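Local structure of UDP-4-amino-4,6-dideoxy-N-acetyl-beta-L-altrosamine transaminase (Helicobacter pylori, 2FNU) at residues L36-L41 / H49-N54; F177-I182 / G190-T195; K205-H210 / H227-N232. The protein transfers an amino group from glutamate to a UDP-linked 4-keto sugar, using pyridoxal phosphate, in the second step of pseudaminic acid biosynthesis for flagellin. All coordinates share one frame; numbering follows the deposited sequence.

Contact 1. Residues L36-L41 / H49-N54; sequences LFEEAL and HALVFN
Glu38 reaches from helix 32-45 along the backbone of strand 49-53, its chain extended beyond CG, and takes the N-H of Val52 on its carboxylate. Val52 N lies 2.9 Å from Glu38 OE1, and the bond is nearly straight at 163°, meeting the oxygen on its anti side and a little out of the carboxylate plane. The same OE1 is held in a salt bridge by NH1 of Arg208, from helix 198-208, which would be expected to offset the charge of the buried carboxylate. A long acidic side chain suits the place because it spans from helix to strand and its oxygen can accept from both the Val52 N-H and the Arg208 guanidinium. Beside it the contact is apolar and close. Ala50, whose small CB sits 3.5 Å from Glu38 O, lets the helix backbone come near, and the same CB meets Leu41 CB at 4.0 Å. Val52 CG1 rests against both Phe37 CD2 (3.7 Å) and Leu41 CD1 (3.8 Å). Phe37 points its ring there because CG is anti to the backbone N (chi1 -174°), and Leu41 CD1 also lies over one face of that ring, toward the rim. The solvent side is at Glu39, which is exposed and projects away from the strand; Leu36, though exposed, brushes Leu240 of helix 233-244. Helix and strand run at 136°, their short axes 7.1 Å apart at closest. Around them, helix 233-244 also packs on Ala40 and Leu41, helix 198-208 covers the strand's opposite face at Leu51, and strand 191-195 continues the sheet beside 49-53.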
loop_
_atom_site.group_PDB
_atom_site.type_symbol
_atom_site.label_atom_id
_atom_site.label_comp_id
_atom_site.label_asym_id
_atom_site.label_seq_id
_atom_site.Cartn_x
_atom_site.Cartn_y
_atom_site.Cartn_z
ATOM N N LEU B 36 7.029 11.826 -12.868
ATOM C CA LEU B 36 6.481 12.164 -14.173
ATOM C C LEU B 36 4.972 11.937 -14.207
ATOM O O LEU B 36 4.226 12.712 -14.812
ATOM C CB LEU B 36 7.155 11.331 -15.259
ATOM C CG LEU B 36 8.600 11.656 -15.626
ATOM C CD1 LEU B 36 9.149 10.563 -16.521
ATOM C CD2 LEU B 36 8.664 13.028 -16.325
ATOM N N PHE B 37 4.522 10.860 -13.572
ATOM C CA PHE B 37 3.083 10.556 -13.514
ATOM C C PHE B 37 2.328 11.637 -12.739
ATOM O O PHE B 37 1.274 12.109 -13.180
ATOM C CB PHE B 37 2.902 9.161 -12.899
ATOM C CG PHE B 37 1.467 8.627 -12.906
ATOM C CD1 PHE B 37 0.506 9.033 -13.848
ATOM C CD2 PHE B 37 1.103 7.668 -11.968
ATOM C CE1 PHE B 37 -0.791 8.484 -13.816
ATOM C CE2 PHE B 37 -0.166 7.126 -11.934
ATOM C CZ PHE B 37 -1.124 7.532 -12.836
ATOM N N GLU B 38 2.878 12.040 -11.598
ATOM C CA GLU B 38 2.302 13.127 -10.813
ATOM C C GLU B 38 2.235 14.430 -11.632
ATOM O O GLU B 38 1.206 15.115 -11.627
ATOM C CB GLU B 38 3.105 13.307 -9.525
ATOM C CG GLU B 38 2.841 12.146 -8.563
ATOM C CD GLU B 38 3.802 12.096 -7.383
ATOM O OE1 GLU B 38 3.566 11.248 -6.492
ATOM O OE2 GLU B 38 4.774 12.898 -7.321
ATOM N N GLU B 39 3.324 14.767 -12.327
ATOM C CA GLU B 39 3.340 15.961 -13.182
ATOM C C GLU B 39 2.304 15.855 -14.294
ATOM O O GLU B 39 1.617 16.841 -14.599
ATOM C CB GLU B 39 4.736 16.176 -13.771
ATOM C CG GLU B 39 5.735 16.654 -12.715
ATOM C CD GLU B 39 7.200 16.500 -13.105
ATOM O OE1 GLU B 39 8.052 16.815 -12.251
ATOM O OE2 GLU B 39 7.504 16.071 -14.239
ATOM N N ALA B 40 2.181 14.668 -14.893
ATOM C CA ALA B 40 1.208 14.480 -15.960
ATOM C C ALA B 40 -0.230 14.623 -15.444
ATOM O O ALA B 40 -1.117 15.154 -16.130
ATOM C CB ALA B 40 1.437 13.141 -16.656
ATOM N N LEU B 41 -0.472 14.156 -14.220
ATOM C CA LEU B 41 -1.794 14.337 -13.619
ATOM C C LEU B 41 -2.101 15.821 -13.400
ATOM O O LEU B 41 -3.229 16.263 -13.624
ATOM C CB LEU B 41 -1.919 13.564 -12.295
ATOM C CG LEU B 41 -2.014 12.034 -12.447
ATOM C CD1 LEU B 41 -1.694 11.355 -11.106
ATOM C CD2 LEU B 41 -3.410 11.616 -12.953
ATOM N N HIS B 49 -0.855 20.271 -7.453
ATOM C CA HIS B 49 -0.121 19.153 -6.856
ATOM C C HIS B 49 -0.816 17.820 -7.044
ATOM O O HIS B 49 -2.039 17.747 -7.030
ATOM C CB HIS B 49 0.028 19.360 -5.354
ATOM C CG HIS B 49 0.821 20.569 -4.974
ATOM N ND1 HIS B 49 2.162 20.696 -5.261
ATOM C CD2 HIS B 49 0.461 21.703 -4.326
ATOM C CE1 HIS B 49 2.596 21.854 -4.792
ATOM N NE2 HIS B 49 1.584 22.488 -4.229
ATOM N N ALA B 50 -0.009 16.772 -7.221
ATOM C CA ALA B 50 -0.502 15.389 -7.270
ATOM C C ALA B 50 0.477 14.481 -6.560
ATOM O O ALA B 50 1.710 14.649 -6.682
ATOM C CB ALA B 50 -0.694 14.929 -8.709
ATOM N N LEU B 51 -0.075 13.508 -5.830
ATOM C CA LEU B 51 0.744 12.491 -5.177
ATOM C C LEU B 51 0.130 11.150 -5.476
ATOM O O LEU B 51 -1.082 10.990 -5.271
ATOM C CB LEU B 51 0.705 12.662 -3.652
ATOM C CG LEU B 51 1.521 13.806 -3.064
ATOM C CD1 LEU B 51 1.175 13.956 -1.582
ATOM C CD2 LEU B 51 3.026 13.573 -3.253
ATOM N N VAL B 52 0.936 10.192 -5.926
ATOM C CA VAL B 52 0.398 8.864 -6.210
ATOM C C VAL B 52 0.732 7.893 -5.081
ATOM O O VAL B 52 1.758 8.041 -4.387
ATOM C CB VAL B 52 0.850 8.313 -7.583
ATOM C CG1 VAL B 52 0.302 9.180 -8.716
ATOM C CG2 VAL B 52 2.371 8.283 -7.675
ATOM N N PHE B 53 -0.168 6.922 -4.882
ATOM C CA PHE B 53 -0.166 6.018 -3.714
ATOM C C PHE B 53 -0.416 4.599 -4.187
ATOM O O PHE B 53 -0.860 4.403 -5.334
ATOM C CB PHE B 53 -1.317 6.383 -2.764
ATOM C CG PHE B 53 -1.122 7.674 -2.029
ATOM C CD1 PHE B 53 -0.628 7.689 -0.736
ATOM C CD2 PHE B 53 -1.429 8.886 -2.645
ATOM C CE1 PHE B 53 -0.440 8.894 -0.060
ATOM C CE2 PHE B 53 -1.242 10.087 -1.982
ATOM C CZ PHE B 53 -0.748 10.097 -0.687
ATOM N N ASN B 54 -0.191 3.611 -3.307
ATOM C CA ASN B 54 -0.383 2.219 -3.704
ATOM C C ASN B 54 -1.849 1.864 -3.989
ATOM O O ASN B 54 -2.136 0.876 -4.647
ATOM C CB ASN B 54 0.180 1.260 -2.644
ATOM C CG ASN B 54 -0.680 1.190 -1.413
ATOM O OD1 ASN B 54 -1.499 0.241 -1.246
ATOM N ND2 ASN B 54 -0.562 2.186 -0.571
#

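Contact 2. Residues F177-I182 / G190-T195; sequences FSFHAI and GGAVVT. With UD1 (uridine-diphosphate-N-acetylglucosamine), chain F; PMP (4'-deoxy-4'-aminopyridoxal-5'-phosphate), chain E.
Strands 174-178 and 191-195 pair antiparallel, at Phe177-Ser178 and Gly191-Ala192, in the mixed sheet of a pyridoxal-phosphate transaminase; the loop joining them carries Lys183, the residue that holds the cofactor in the internal aldimine. Phe177 and Ala192 form a hydrogen-bonded pair, each N-H going to the other's carbonyl. Next to it, Ser178 and Gly191 are a non-hydrogen-bonded pair with CA atoms 4.2 Å apart. This close approach suits glycine: Phe177 O lies 3.1 Å from Gly191 CA, where a side chain would crowd the carbonyl oxygen. Beyond the strand end the ladder is prolonged by Phe179 N, which gives to Gly190 O at 2.8 Å from above the carbonyl plane. On the face of Phe177 and Ala192, the edge of the Phe177 ring meets Val194 CG2, while Phe179 CE1 touches Ala192 CB at 3.8 Å.

On the opposite face Ser178 is turned to the cofactor. Its OG, anti to the backbone N (chi1 175°), donates to PMP O2P at 2.8 Å and accepts from His180 N, making an ST turn. One face of the His180 ring is covered by UD1 C6', 3.3 Å above its centre. Its ND1 accepts from Ile182 N at 3.2 Å, and NE2 is hydrogen-bonded to Gln30 OE1 of the second subunit; the two bonds together restrain the ring's rotation. PMP N4A lies 1.3 Å from UD1 C4', so cofactor and sugar are covalently joined, as in the external aldimine. Lys183 is accordingly detached, with its amine hydrogen-bonded to the cofactor, consistent with its role in exchanging one aldimine for the other.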
loop_
_atom_site.group_PDB
_atom_site.type_symbol
_atom_site.label_atom_id
_atom_site.label_comp_id
_atom_site.label_asym_id
_atom_site.label_seq_id
_atom_site.Cartn_x
_atom_site.Cartn_y
_atom_site.Cartn_z
ATOM N N PHE B 177 -8.316 9.983 -6.583
ATOM C CA PHE B 177 -8.627 9.114 -7.721
ATOM C C PHE B 177 -8.102 7.706 -7.462
ATOM O O PHE B 177 -7.133 7.528 -6.734
ATOM C CB PHE B 177 -7.979 9.660 -8.997
ATOM C CG PHE B 177 -8.516 11.008 -9.414
ATOM C CD1 PHE B 177 -7.824 12.171 -9.095
ATOM C CD2 PHE B 177 -9.717 11.115 -10.083
ATOM C CE1 PHE B 177 -8.325 13.422 -9.469
ATOM C CE2 PHE B 177 -10.235 12.368 -10.458
ATOM C CZ PHE B 177 -9.540 13.521 -10.152
ATOM N N SER B 178 -8.730 6.713 -8.083
ATOM C CA SER B 178 -8.226 5.347 -8.001
ATOM C C SER B 178 -7.767 4.884 -9.372
ATOM O O SER B 178 -8.398 5.191 -10.381
ATOM C CB SER B 178 -9.336 4.395 -7.515
ATOM O OG SER B 178 -8.903 3.031 -7.536
ATOM N N PHE B 179 -6.703 4.083 -9.386
ATOM C CA PHE B 179 -6.161 3.460 -10.597
ATOM C C PHE B 179 -6.202 1.941 -10.427
ATOM O O PHE B 179 -5.408 1.219 -11.031
ATOM C CB PHE B 179 -4.725 3.924 -10.864
ATOM C CG PHE B 179 -4.544 5.413 -10.786
ATOM C CD1 PHE B 179 -3.586 5.951 -9.951
ATOM C CD2 PHE B 179 -5.341 6.272 -11.536
ATOM C CE1 PHE B 179 -3.413 7.350 -9.842
ATOM C CE2 PHE B 179 -5.167 7.660 -11.445
ATOM C CZ PHE B 179 -4.208 8.190 -10.603
ATOM N N HIS B 180 -7.145 1.459 -9.622
ATOM C CA HIS B 180 -7.406 0.026 -9.534
ATOM C C HIS B 180 -7.629 -0.542 -10.939
ATOM O O HIS B 180 -8.065 0.178 -11.851
ATOM C CB HIS B 180 -8.657 -0.214 -8.696
ATOM C CG HIS B 180 -9.008 -1.661 -8.507
ATOM N ND1 HIS B 180 -9.833 -2.351 -9.379
ATOM C CD2 HIS B 180 -8.642 -2.548 -7.550
ATOM C CE1 HIS B 180 -9.962 -3.600 -8.956
ATOM N NE2 HIS B 180 -9.265 -3.739 -7.838
ATOM N N ALA B 181 -7.343 -1.835 -11.093
ATOM C CA ALA B 181 -7.477 -2.561 -12.366
ATOM C C ALA B 181 -8.698 -2.189 -13.203
ATOM O O ALA B 181 -8.615 -2.144 -14.428
ATOM C CB ALA B 181 -7.503 -4.055 -12.082
ATOM N N ILE B 182 -9.837 -1.954 -12.558
ATOM C CA ILE B 182 -11.080 -1.776 -13.316
ATOM C C ILE B 182 -11.479 -0.316 -13.477
ATOM O O ILE B 182 -12.574 -0.021 -13.984
ATOM C CB ILE B 182 -12.248 -2.603 -12.729
ATOM C CG1 ILE B 182 -12.613 -2.086 -11.334
ATOM C CG2 ILE B 182 -11.855 -4.088 -12.739
ATOM C CD1 ILE B 182 -13.842 -2.764 -10.690
ATOM N N GLY B 190 -3.606 1.340 -7.419
ATOM C CA GLY B 190 -3.018 2.664 -7.254
ATOM C C GLY B 190 -4.051 3.707 -6.915
ATOM O O GLY B 190 -5.254 3.480 -7.064
ATOM N N GLY B 191 -3.572 4.865 -6.470
ATOM C CA GLY B 191 -4.483 6.000 -6.290
ATOM C C GLY B 191 -3.712 7.285 -6.287
ATOM O O GLY B 191 -2.479 7.298 -6.419
ATOM N N ALA B 192 -4.429 8.391 -6.126
ATOM C CA ALA B 192 -3.761 9.702 -6.096
ATOM C C ALA B 192 -4.550 10.617 -5.194
ATOM O O ALA B 192 -5.778 10.493 -5.107
ATOM C CB ALA B 192 -3.682 10.331 -7.477
ATOM N N VAL B 193 -3.855 11.554 -4.545
ATOM C CA VAL B 193 -4.513 12.727 -3.968
ATOM C C VAL B 193 -3.994 13.910 -4.758
ATOM O O VAL B 193 -2.785 14.052 -4.942
ATOM C CB VAL B 193 -4.207 12.981 -2.479
ATOM C CG1 VAL B 193 -5.071 14.181 -1.980
ATOM C CG2 VAL B 193 -4.457 11.755 -1.617
ATOM N N VAL B 194 -4.916 14.726 -5.255
ATOM C CA VAL B 194 -4.531 15.995 -5.903
ATOM C C VAL B 194 -5.084 17.150 -5.083
ATOM O O VAL B 194 -6.111 17.028 -4.392
ATOM C CB VAL B 194 -4.964 16.095 -7.386
ATOM C CG1 VAL B 194 -4.391 14.892 -8.167
ATOM C CG2 VAL B 194 -6.483 16.153 -7.509
ATOM N N THR B 195 -4.364 18.267 -5.114
ATOM C CA THR B 195 -4.761 19.426 -4.303
ATOM C C THR B 195 -4.123 20.683 -4.855
ATOM O O THR B 195 -3.093 20.586 -5.515
ATOM C CB THR B 195 -4.360 19.245 -2.801
ATOM O OG1 THR B 195 -4.848 20.353 -2.039
ATOM C CG2 THR B 195 -2.842 19.123 -2.595
HETATM C "C1'" UD1 F . -14.642 -2.963 -5.051
HETATM C "C2'" UD1 F . -15.718 -1.979 -5.540
HETATM C "C3'" UD1 F . -15.197 -1.027 -6.612
HETATM C "C4'" UD1 F . -13.852 -0.418 -6.192
HETATM C "C5'" UD1 F . -12.825 -1.442 -5.670
HETATM C "C6'" UD1 F . -12.142 -2.209 -6.805
HETATM C "C7'" UD1 F . -17.959 -2.983 -5.295
HETATM C "C8'" UD1 F . -19.000 -3.905 -5.870
HETATM N "N2'" UD1 F . -16.876 -2.725 -6.035
HETATM O "O1'" UD1 F . -14.396 -3.965 -6.040
HETATM O "O3'" UD1 F . -16.145 0.045 -6.826
HETATM O "O5'" UD1 F . -13.403 -2.322 -4.691
HETATM O "O7'" UD1 F . -18.116 -2.494 -4.201
HETATM N N1 UD1 F . -11.557 -7.527 -12.486
HETATM C C2 UD1 F . -10.704 -7.596 -13.606
HETATM N N3 UD1 F . -9.379 -7.450 -13.448
HETATM C C4 UD1 F . -8.831 -7.249 -12.241
HETATM C C5 UD1 F . -9.620 -7.170 -11.093
HETATM C C6 UD1 F . -10.997 -7.316 -11.205
HETATM O O2 UD1 F . -11.192 -7.791 -14.747
HETATM O O4 UD1 F . -7.596 -7.121 -12.147
HETATM C C1B UD1 F . -13.009 -7.705 -12.689
HETATM C C2B UD1 F . -13.306 -9.196 -12.600
HETATM O "O2'" UD1 F . -14.237 -9.552 -13.626
HETATM C C3B UD1 F . -13.925 -9.374 -11.232
HETATM C C4B UD1 F . -14.595 -8.036 -10.995
HETATM O O4B UD1 F . -13.782 -7.066 -11.665
HETATM O O3B UD1 F . -14.873 -10.447 -11.172
HETATM C C5B UD1 F . -14.656 -7.731 -9.512
HETATM O O5B UD1 F . -15.287 -6.468 -9.354
HETATM P PA UD1 F . -15.907 -6.081 -7.915
HETATM O O1A UD1 F . -16.349 -4.627 -7.970
HETATM O O2A UD1 F . -16.909 -7.157 -7.530
HETATM O O3A UD1 F . -14.543 -6.245 -7.058
HETATM P PB UD1 F . -14.277 -5.527 -5.633
HETATM O O1B UD1 F . -15.401 -5.870 -4.666
HETATM O O2B UD1 F . -12.826 -5.797 -5.265
HETATM N N1 PMP E . -13.700 5.013 -3.192
HETATM C C2 PMP E . -14.537 4.543 -4.170
HETATM C C2A PMP E . -15.737 5.375 -4.557
HETATM C C3 PMP E . -14.251 3.317 -4.786
HETATM O O3 PMP E . -15.052 2.843 -5.786
HETATM C C4 PMP E . -13.124 2.558 -4.388
HETATM C C4A PMP E . -12.839 1.192 -4.974
HETATM N N4A PMP E . -14.046 0.469 -5.309
HETATM C C5 PMP E . -12.256 3.096 -3.432
HETATM C C6 PMP E . -12.538 4.350 -2.896
HETATM C C5A PMP E . -11.004 2.361 -2.985
HETATM O O4P PMP E . -10.053 2.499 -4.026
HETATM P P PMP E . -8.836 1.444 -4.142
HETATM O O1P PMP E . -9.438 0.173 -4.692
HETATM O O2P PMP E . -7.898 2.053 -5.141
HETATM O O3P PMP E . -8.193 1.276 -2.791
#

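Contact 3. Residues K205-H210 / H227-N232; sequences KLFRSH and HNFRLN. With PMP (4'-deoxy-4'-aminopyridoxal-5'-phosphate), chain C.
Arg230 and Ser209 meet tip to tip: the arginine chain bends at chi3 (-61°), bringing NH1 to donate to Ser209 OG at 2.8 Å, with the hydroxyl oxygen in the guanidinium plane. Arginine suits the spot because its several N-H groups can serve partners at once. NH2 gives to a water 2.9 Å away, which is bonded as well to His210 NE2 and to phosphate oxygen O1P of the cofactor, while NE forms a salt bridge with Glu189 of the second subunit. His227 O lies 3.5 Å above one face of the His210 ring.

Backbone bonds position this shell. His210 N donates to His227 O, His227 N to Phe207 O at 2.8 Å, and Phe229 N to Arg208 O, tying residues 207-210 to the loop and bridging Ser209 with Asn228. Further out, His227 CD2 lies over one face of the Phe207 ring, toward the rim, 3.6 Å from Phe207 CZ, with the ring planes at 47°. His227 NE2 is hydrogen-bonded to Glu93 of the second subunit. The phosphate served here belongs to that subunit's cofactor, and Asn228 is a substrate-binding residue: this is the shared, dimer-interface active site of fold-type I transaminases.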
loop_
_atom_site.group_PDB
_atom_site.type_symbol
_atom_site.label_atom_id
_atom_site.label_comp_id
_atom_site.label_asym_id
_atom_site.label_seq_id
_atom_site.Cartn_x
_atom_site.Cartn_y
_atom_site.Cartn_z
ATOM N N LYS B 205 2.861 14.071 1.483
ATOM C CA LYS B 205 4.046 13.489 0.879
ATOM C C LYS B 205 4.927 12.802 1.922
ATOM O O LYS B 205 5.385 11.677 1.706
ATOM C CB LYS B 205 4.812 14.576 0.116
ATOM C CG LYS B 205 5.986 14.095 -0.711
ATOM C CD LYS B 205 6.613 15.305 -1.431
ATOM C CE LYS B 205 7.730 14.891 -2.359
ATOM N NZ LYS B 205 8.096 16.041 -3.235
ATOM N N LEU B 206 5.139 13.455 3.061
ATOM C CA LEU B 206 5.904 12.822 4.135
ATOM C C LEU B 206 5.159 11.611 4.711
ATOM O O LEU B 206 5.782 10.573 5.005
ATOM C CB LEU B 206 6.220 13.833 5.233
ATOM C CG LEU B 206 7.214 14.907 4.807
ATOM C CD1 LEU B 206 7.091 16.084 5.746
ATOM C CD2 LEU B 206 8.639 14.323 4.809
ATOM N N PHE B 207 3.838 11.744 4.861
ATOM C CA PHE B 207 3.027 10.662 5.464
ATOM C C PHE B 207 3.077 9.403 4.612
ATOM O O PHE B 207 2.994 8.279 5.140
ATOM C CB PHE B 207 1.592 11.145 5.608
ATOM C CG PHE B 207 0.697 10.246 6.429
ATOM C CD1 PHE B 207 -0.121 9.288 5.805
ATOM C CD2 PHE B 207 0.611 10.407 7.819
ATOM C CE1 PHE B 207 -0.999 8.501 6.558
ATOM C CE2 PHE B 207 -0.246 9.626 8.576
ATOM C CZ PHE B 207 -1.049 8.669 7.944
ATOM N N ARG B 208 3.206 9.593 3.298
ATOM C CA ARG B 208 3.286 8.487 2.339
ATOM C C ARG B 208 4.564 7.646 2.483
ATOM O O ARG B 208 4.604 6.488 2.069
ATOM C CB ARG B 208 3.184 9.054 0.919
ATOM C CG ARG B 208 3.267 8.004 -0.199
ATOM C CD ARG B 208 3.190 8.635 -1.598
ATOM N NE ARG B 208 4.350 9.506 -1.830
ATOM C CZ ARG B 208 4.544 10.226 -2.931
ATOM N NH1 ARG B 208 3.671 10.176 -3.947
ATOM N NH2 ARG B 208 5.634 10.982 -3.025
ATOM N N SER B 209 5.621 8.264 3.026
ATOM C CA SER B 209 6.939 7.626 3.056
ATOM C C SER B 209 7.681 7.944 4.355
ATOM O O SER B 209 8.670 8.711 4.377
ATOM C CB SER B 209 7.773 8.032 1.831
ATOM O OG SER B 209 8.902 7.175 1.653
ATOM N N HIS B 210 7.195 7.338 5.437
ATOM C CA HIS B 210 7.923 7.243 6.704
ATOM C C HIS B 210 8.140 8.519 7.509
ATOM O O HIS B 210 8.773 8.451 8.575
ATOM C CB HIS B 210 9.286 6.571 6.473
ATOM C CG HIS B 210 9.178 5.259 5.765
ATOM N ND1 HIS B 210 8.512 4.179 6.311
ATOM C CD2 HIS B 210 9.628 4.857 4.551
ATOM C CE1 HIS B 210 8.562 3.165 5.458
ATOM N NE2 HIS B 210 9.227 3.553 4.380
ATOM N N HIS B 227 4.081 6.174 6.580
ATOM C CA HIS B 227 3.891 4.771 6.220
ATOM C C HIS B 227 4.707 4.483 4.966
ATOM O O HIS B 227 5.624 5.229 4.634
ATOM C CB HIS B 227 2.394 4.526 5.973
ATOM C CG HIS B 227 1.551 4.693 7.202
ATOM N ND1 HIS B 227 1.028 3.618 7.880
ATOM C CD2 HIS B 227 1.131 5.802 7.872
ATOM C CE1 HIS B 227 0.342 4.044 8.927
ATOM N NE2 HIS B 227 0.389 5.364 8.949
ATOM N N ASN B 228 4.431 3.372 4.291
ATOM C CA ASN B 228 4.982 3.179 2.943
ATOM C C ASN B 228 3.805 2.838 2.047
ATOM O O ASN B 228 3.428 1.659 1.911
ATOM C CB ASN B 228 6.039 2.059 2.889
ATOM C CG ASN B 228 6.575 1.808 1.479
ATOM O OD1 ASN B 228 7.504 0.993 1.287
ATOM N ND2 ASN B 228 6.006 2.470 0.498
ATOM N N PHE B 229 3.199 3.905 1.517
ATOM C CA PHE B 229 2.087 3.813 0.571
ATOM C C PHE B 229 2.554 4.233 -0.827
ATOM O O PHE B 229 1.773 4.734 -1.629
ATOM C CB PHE B 229 0.937 4.728 1.011
ATOM C CG PHE B 229 0.353 4.400 2.367
ATOM C CD1 PHE B 229 0.323 3.093 2.858
ATOM C CD2 PHE B 229 -0.265 5.409 3.101
ATOM C CE1 PHE B 229 -0.259 2.812 4.104
ATOM C CE2 PHE B 229 -0.844 5.136 4.345
ATOM C CZ PHE B 229 -0.858 3.845 4.837
ATOM N N ARG B 230 3.835 4.039 -1.121
ATOM C CA ARG B 230 4.376 4.520 -2.395
ATOM C C ARG B 230 3.855 3.701 -3.563
ATOM O O ARG B 230 3.556 2.495 -3.430
ATOM C CB ARG B 230 5.902 4.470 -2.363
ATOM C CG ARG B 230 6.517 5.385 -1.295
ATOM C CD ARG B 230 8.026 5.466 -1.427
ATOM N NE ARG B 230 8.675 4.154 -1.269
ATOM C CZ ARG B 230 9.423 3.779 -0.229
ATOM N NH1 ARG B 230 9.661 4.599 0.801
ATOM N NH2 ARG B 230 9.984 2.573 -0.238
ATOM N N LEU B 231 3.738 4.369 -4.714
ATOM C CA LEU B 231 3.512 3.695 -5.981
ATOM C C LEU B 231 4.878 3.468 -6.625
ATOM O O LEU B 231 5.675 4.402 -6.743
ATOM C CB LEU B 231 2.649 4.576 -6.886
ATOM C CG LEU B 231 2.078 3.864 -8.129
ATOM C CD1 LEU B 231 0.980 2.874 -7.707
ATOM C CD2 LEU B 231 1.500 4.867 -9.124
ATOM N N ASN B 232 5.163 2.235 -7.040
ATOM C CA ASN B 232 6.498 1.963 -7.580
ATOM C C ASN B 232 6.632 2.389 -9.047
ATOM O O ASN B 232 5.670 2.893 -9.648
ATOM C CB ASN B 232 6.857 0.488 -7.375
ATOM C CG ASN B 232 5.871 -0.447 -8.041
ATOM O OD1 ASN B 232 5.140 -1.204 -7.381
ATOM N ND2 ASN B 232 5.816 -0.374 -9.353
HETATM N N1 PMP C . 11.881 -3.070 8.545
HETATM C C2 PMP C . 13.197 -2.983 8.197
HETATM C C2A PMP C . 14.185 -3.708 9.081
HETATM C C3 PMP C . 13.566 -2.434 6.967
HETATM O O3 PMP C . 14.865 -2.528 6.541
HETATM C C4 PMP C . 12.595 -1.767 6.205
HETATM C C4A PMP C . 12.945 -0.982 4.961
HETATM N N4A PMP C . 14.331 -0.562 4.954
HETATM C C5 PMP C . 11.261 -1.843 6.598
HETATM C C6 PMP C . 10.911 -2.486 7.768
HETATM C C5A PMP C . 10.141 -1.274 5.735
HETATM O O4P PMP C . 9.965 -2.132 4.615
HETATM P P PMP C . 9.264 -1.595 3.267
HETATM O O1P PMP C . 10.314 -0.729 2.608
HETATM O O2P PMP C . 8.952 -2.834 2.459
HETATM O O3P PMP C . 8.041 -0.780 3.646
HETATM O O HOH W 1 10.642 1.835 2.494
#

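Contacts 1 and 2 share the sheet, their centres about 9 Å apart: Leu51 N lies 2.9 Å from Val193 O, and Phe53 N 2.8 Å from Gly191 O, placing 49-53 outermost in the sheet within this chain, beside 191-195. Contact 3 adjoins contact 1, with centres about 13 Å apart, through Glu38 OE1 to Arg208 NH1 at 2.8 Å and Asn54 N to Phe229 O at 2.8 Å. Contacts 2 and 3 barely meet, at Gly190 CA and Leu231 CD1, yet both serve active sites. Residues 177-182 line the site of their own subunit, whereas 205-210 and 227-232 reach the cofactor phosphate of the other, with contact 1 joined to both.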